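Local coordinates for esterase (Alcaligenes sp., PDB 1QLW), which probably hydrolyses carboxylic esters, as a bacterial esterase with the alpha/beta hydrolase fold, at residues A[43-55]-A[100-113]. Numbering follows the deposited sequence.
Sequences GTVTVDQMYVRYQ and YVIDQSGRGRSATD
Tyr51 lies alongside Arg109, the two side chains running the same way, and the ring takes the arginine's aliphatic part over one face: Arg109 CD stands 3.9 Å from the Tyr51 ring centroid and 14° off the normal, a CH-pi contact. The guanidinium is turned nearly perpendicular to the ring (80°), and with the phenol oxygen close to its plane Arg109 NH1 donates a bent hydrogen bond to Tyr51 OH, 3.0 Å away. With CG anti to the backbone N (chi1 173°), Tyr51 sends its ring along the extended arginine. Glu79 of the second subunit hydrogen-bonds Tyr51 OH and forms a salt bridge with Arg109 NH1, while Arg109 NH2 forms a salt bridge with Asp103 of that subunit, placing this pair at the dimer interface. A leucine in place of Tyr51 would probably leave the arginine's methylene chain without its flat support and Glu79 of the second subunit without its phenol partner.

Across the strands, Tyr100 receives Tyr54 CB over its face, 3.7 Å from the ring centroid, whereas Val52 CG1 meets the edge of the Tyr100 ring, 3.7 Å from Tyr100 CD2. The two tyrosine rings are near parallel but slid apart, with little overlap. Arg53 and Val101 form an antiparallel hydrogen-bonded pair, Val101 N reaching Arg53 O at 2.8 Å. Ser110 OG accepts a nearly straight bond from Tyr51 N (2.9 Å) and donates to Asp103 O, so one hydroxyl links the strand of Tyr51 to the backbone of Asp103.

Strand 43-57 is thus joined antiparallel to strand 99-103 of the alpha/beta hydrolase sheet; strand 13-23 pairs along its other side, strand 65-68 continues the sheet beyond 99-103, and helix 185-197 packs against Met50 and Tyr100.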
loop_
_atom_site.group_PDB
_atom_site.type_symbol
_atom_site.label_atom_id
_atom_site.label_comp_id
_atom_site.label_asym_id
_atom_site.label_seq_id
_atom_site.Cartn_x
_atom_site.Cartn_y
_atom_site.Cartn_z
ATOM N N GLY A 43 18.299 2.173 17.222
ATOM C CA GLY A 43 18.511 2.672 15.881
ATOM C C GLY A 43 17.550 3.813 15.595
ATOM O O GLY A 43 16.750 4.183 16.448
ATOM N N THR A 44 17.678 4.350 14.404
ATOM C CA THR A 44 16.866 5.475 13.973
ATOM C C THR A 44 15.920 5.025 12.873
ATOM O O THR A 44 16.344 4.390 11.904
ATOM C CB THR A 44 17.785 6.565 13.392
ATOM O OG1 THR A 44 18.828 6.850 14.316
ATOM C CG2 THR A 44 17.019 7.841 13.095
ATOM N N VAL A 45 14.646 5.375 13.010
ATOM C CA VAL A 45 13.649 5.067 11.990
ATOM C C VAL A 45 12.990 6.367 11.533
ATOM O O VAL A 45 12.873 7.313 12.303
ATOM C CB VAL A 45 12.588 4.034 12.412
ATOM C CG1 VAL A 45 13.232 2.655 12.573
ATOM C CG2 VAL A 45 11.872 4.476 13.684
ATOM N N THR A 46 12.444 6.331 10.321
ATOM C CA THR A 46 11.627 7.442 9.809
ATOM C C THR A 46 10.168 7.054 9.954
ATOM O O THR A 46 9.758 5.978 9.500
ATOM C CB THR A 46 11.964 7.698 8.336
ATOM O OG1 THR A 46 13.375 7.939 8.218
ATOM C CG2 THR A 46 11.199 8.894 7.795
ATOM N N VAL A 47 9.377 7.947 10.544
ATOM C CA VAL A 47 7.943 7.716 10.745
ATOM C C VAL A 47 7.171 8.976 10.349
ATOM O O VAL A 47 7.752 10.047 10.193
ATOM C CB VAL A 47 7.578 7.289 12.170
ATOM C CG1 VAL A 47 8.263 5.993 12.573
ATOM C CG2 VAL A 47 7.937 8.409 13.120
ATOM N N ASP A 48 5.880 8.827 10.107
ATOM C CA ASP A 48 4.939 9.882 9.738
ATOM C C ASP A 48 4.960 10.284 8.263
ATOM O O ASP A 48 4.091 11.057 7.848
ATOM C CB ASP A 48 5.052 11.123 10.612
ATOM C CG ASP A 48 4.645 10.938 12.061
ATOM O OD1 ASP A 48 3.971 9.953 12.401
ATOM O OD2 ASP A 48 5.056 11.809 12.854
ATOM N N GLN A 49 5.862 9.725 7.468
ATOM C CA GLN A 49 5.894 9.973 6.042
ATOM C C GLN A 49 4.628 9.419 5.380
ATOM O O GLN A 49 4.011 8.462 5.848
ATOM C CB GLN A 49 7.138 9.320 5.413
ATOM C CG GLN A 49 7.215 7.795 5.522
ATOM C CD GLN A 49 7.925 7.339 6.767
ATOM O OE1 GLN A 49 7.887 7.988 7.798
ATOM N NE2 GLN A 49 8.665 6.240 6.728
ATOM N N MET A 50 4.309 9.976 4.212
ATOM C CA MET A 50 3.085 9.636 3.475
ATOM C C MET A 50 3.437 9.064 2.104
ATOM O O MET A 50 4.082 9.761 1.292
ATOM C CB MET A 50 2.231 10.903 3.326
ATOM C CG MET A 50 0.968 10.718 2.501
ATOM S SD MET A 50 -0.005 12.238 2.434
ATOM C CE MET A 50 0.907 13.190 1.210
ATOM N N TYR A 51 3.004 7.846 1.835
ATOM C CA TYR A 51 3.139 7.216 0.518
ATOM C C TYR A 51 2.227 7.889 -0.497
ATOM O O TYR A 51 1.051 8.147 -0.216
ATOM C CB TYR A 51 2.706 5.757 0.640
ATOM C CG TYR A 51 2.634 4.988 -0.664
ATOM C CD1 TYR A 51 3.799 4.595 -1.334
ATOM C CD2 TYR A 51 1.417 4.649 -1.221
ATOM C CE1 TYR A 51 3.724 3.888 -2.517
ATOM C CE2 TYR A 51 1.348 3.932 -2.405
ATOM C CZ TYR A 51 2.512 3.534 -3.045
ATOM O OH TYR A 51 2.387 2.794 -4.206
ATOM N N VAL A 52 2.762 8.124 -1.689
ATOM C CA VAL A 52 2.032 8.724 -2.788
ATOM C C VAL A 52 2.289 7.931 -4.069
ATOM O O VAL A 52 3.447 7.788 -4.476
ATOM C CB VAL A 52 2.444 10.191 -3.024
ATOM C CG1 VAL A 52 1.555 10.823 -4.091
ATOM C CG2 VAL A 52 2.413 11.000 -1.728
ATOM N N ARG A 53 1.234 7.465 -4.722
ATOM C CA ARG A 53 1.321 6.809 -6.028
ATOM C C ARG A 53 0.685 7.750 -7.037
ATOM O O ARG A 53 -0.456 8.186 -6.834
ATOM C CB ARG A 53 0.574 5.479 -6.023
ATOM C CG ARG A 53 0.545 4.785 -7.376
ATOM C CD ARG A 53 1.890 4.309 -7.784
ATOM N NE ARG A 53 1.789 3.350 -8.882
ATOM C CZ ARG A 53 2.832 2.858 -9.528
ATOM N NH1 ARG A 53 4.021 3.297 -9.140
ATOM N NH2 ARG A 53 2.702 1.971 -10.507
ATOM N N TYR A 54 1.382 8.099 -8.110
ATOM C CA TYR A 54 0.868 9.028 -9.112
ATOM C C TYR A 54 0.773 8.339 -10.475
ATOM O O TYR A 54 1.573 7.477 -10.857
ATOM C CB TYR A 54 1.729 10.298 -9.195
ATOM C CG TYR A 54 3.119 10.155 -9.763
ATOM C CD1 TYR A 54 3.345 10.279 -11.132
ATOM C CD2 TYR A 54 4.224 9.914 -8.948
ATOM C CE1 TYR A 54 4.614 10.156 -11.665
ATOM C CE2 TYR A 54 5.494 9.797 -9.493
ATOM C CZ TYR A 54 5.694 9.902 -10.848
ATOM O OH TYR A 54 6.963 9.751 -11.357
ATOM N N GLN A 55 -0.245 8.771 -11.223
ATOM C CA GLN A 55 -0.440 8.365 -12.610
ATOM C C GLN A 55 -0.819 9.627 -13.379
ATOM O O GLN A 55 -1.672 10.394 -12.928
ATOM C CB GLN A 55 -1.460 7.247 -12.725
ATOM C CG GLN A 55 -0.903 5.943 -12.169
ATOM C CD GLN A 55 -1.652 4.681 -12.424
ATOM O OE1 GLN A 55 -1.223 3.779 -13.156
ATOM N NE2 GLN A 55 -2.801 4.604 -11.788
ATOM N N TYR A 100 -3.039 11.496 -7.691
ATOM C CA TYR A 100 -2.054 11.264 -6.625
ATOM C C TYR A 100 -2.818 10.558 -5.511
ATOM O O TYR A 100 -3.651 11.197 -4.870
ATOM C CB TYR A 100 -1.397 12.557 -6.167
ATOM C CG TYR A 100 -0.452 13.126 -7.195
ATOM C CD1 TYR A 100 -0.901 13.732 -8.354
ATOM C CD2 TYR A 100 0.925 13.030 -7.034
ATOM C CE1 TYR A 100 -0.029 14.171 -9.329
ATOM C CE2 TYR A 100 1.808 13.497 -7.985
ATOM C CZ TYR A 100 1.333 14.063 -9.139
ATOM O OH TYR A 100 2.190 14.521 -10.102
ATOM N N VAL A 101 -2.615 9.266 -5.351
ATOM C CA VAL A 101 -3.392 8.452 -4.409
ATOM C C VAL A 101 -2.481 8.124 -3.237
ATOM O O VAL A 101 -1.451 7.455 -3.414
ATOM C CB VAL A 101 -3.939 7.180 -5.063
ATOM C CG1 VAL A 101 -4.688 6.338 -4.029
ATOM C CG2 VAL A 101 -4.852 7.488 -6.248
ATOM N N ILE A 102 -2.861 8.582 -2.051
ATOM C CA ILE A 102 -2.016 8.442 -0.875
ATOM C C ILE A 102 -2.430 7.273 0.005
ATOM O O ILE A 102 -3.558 6.783 -0.056
ATOM C CB ILE A 102 -1.978 9.743 -0.041
ATOM C CG1 ILE A 102 -3.278 10.027 0.700
ATOM C CG2 ILE A 102 -1.595 10.919 -0.934
ATOM C CD1 ILE A 102 -3.212 10.465 2.108
ATOM N N ASP A 103 -1.473 6.845 0.845
ATOM C CA ASP A 103 -1.813 6.163 2.090
ATOM C C ASP A 103 -1.507 7.171 3.209
ATOM O O ASP A 103 -0.416 7.731 3.255
ATOM C CB ASP A 103 -1.043 4.874 2.348
ATOM C CG ASP A 103 -1.514 3.715 1.480
ATOM O OD1 ASP A 103 -2.637 3.800 0.913
ATOM O OD2 ASP A 103 -0.807 2.678 1.437
ATOM N N GLN A 104 -2.499 7.394 4.076
ATOM C CA GLN A 104 -2.293 8.309 5.187
ATOM C C GLN A 104 -1.050 7.941 5.988
ATOM O O GLN A 104 -0.674 6.767 6.068
ATOM C CB GLN A 104 -3.452 8.255 6.173
ATOM C CG GLN A 104 -4.713 9.003 5.784
ATOM C CD GLN A 104 -5.704 9.047 6.925
ATOM O OE1 GLN A 104 -5.309 9.268 8.084
ATOM N NE2 GLN A 104 -6.975 8.828 6.645
ATOM N N SER A 105 -0.463 8.940 6.627
ATOM C CA SER A 105 0.582 8.656 7.608
ATOM C C SER A 105 0.080 7.571 8.558
ATOM O O SER A 105 -1.068 7.599 9.013
ATOM C CB SER A 105 0.882 9.929 8.385
ATOM O OG SER A 105 1.408 10.943 7.557
ATOM N N GLY A 106 0.939 6.603 8.853
ATOM C CA GLY A 106 0.603 5.546 9.781
ATOM C C GLY A 106 -0.443 4.566 9.291
ATOM O O GLY A 106 -1.083 3.923 10.125
ATOM N N ARG A 107 -0.601 4.436 7.987
ATOM C CA ARG A 107 -1.570 3.532 7.385
ATOM C C ARG A 107 -0.940 2.928 6.127
ATOM O O ARG A 107 -0.202 3.591 5.420
ATOM C CB ARG A 107 -2.863 4.272 6.996
ATOM C CG ARG A 107 -4.061 3.400 6.696
ATOM C CD ARG A 107 -4.843 2.930 7.915
ATOM N NE ARG A 107 -5.264 4.056 8.747
ATOM C CZ ARG A 107 -6.236 4.909 8.434
ATOM N NH1 ARG A 107 -6.996 4.667 7.374
ATOM N NH2 ARG A 107 -6.402 5.994 9.166
ATOM N N GLY A 108 -1.308 1.688 5.794
ATOM C CA GLY A 108 -0.887 1.143 4.510
ATOM C C GLY A 108 0.628 1.146 4.385
ATOM O O GLY A 108 1.352 0.650 5.272
ATOM N N ARG A 109 1.102 1.667 3.260
ATOM C CA ARG A 109 2.536 1.704 2.982
ATOM C C ARG A 109 3.307 2.803 3.700
ATOM O O ARG A 109 4.520 2.901 3.503
ATOM C CB ARG A 109 2.711 1.759 1.470
ATOM C CG ARG A 109 2.220 0.502 0.787
ATOM C CD ARG A 109 2.324 0.569 -0.710
ATOM N NE ARG A 109 2.054 -0.753 -1.283
ATOM C CZ ARG A 109 2.239 -1.049 -2.558
ATOM N NH1 ARG A 109 2.494 -0.093 -3.451
ATOM N NH2 ARG A 109 2.211 -2.318 -2.950
ATOM N N SER A 110 2.627 3.602 4.519
ATOM C CA SER A 110 3.202 4.698 5.297
ATOM C C SER A 110 3.517 4.237 6.713
ATOM O O SER A 110 2.616 3.848 7.465
ATOM C CB SER A 110 2.203 5.846 5.341
ATOM O OG SER A 110 1.864 6.275 4.049
ATOM N N ALA A 111 4.797 4.261 7.094
ATOM C CA ALA A 111 5.253 3.596 8.301
ATOM C C ALA A 111 4.652 4.122 9.594
ATOM O O ALA A 111 4.552 5.326 9.825
ATOM C CB ALA A 111 6.768 3.764 8.426
ATOM N N THR A 112 4.362 3.184 10.478
ATOM C CA THR A 112 4.109 3.397 11.885
ATOM C C THR A 112 5.408 3.207 12.676
ATOM O O THR A 112 6.400 2.754 12.129
ATOM C CB THR A 112 3.050 2.411 12.419
ATOM O OG1 THR A 112 3.515 1.067 12.170
ATOM C CG2 THR A 112 1.698 2.638 11.760
ATOM N N ASP A 113 5.384 3.533 13.960
ATOM C CA ASP A 113 6.478 3.258 14.891
ATOM C C ASP A 113 5.977 2.148 15.828
ATOM O O ASP A 113 4.965 2.361 16.517
ATOM C CB ASP A 113 6.855 4.474 15.726
ATOM C CG ASP A 113 8.058 4.308 16.640
ATOM O OD1 ASP A 113 8.692 3.236 16.637
ATOM O OD2 ASP A 113 8.395 5.274 17.369
HETATM O O HOH W 1 3.299 7.072 11.986
HETATM O O HOH W 2 3.641 7.364 8.315
#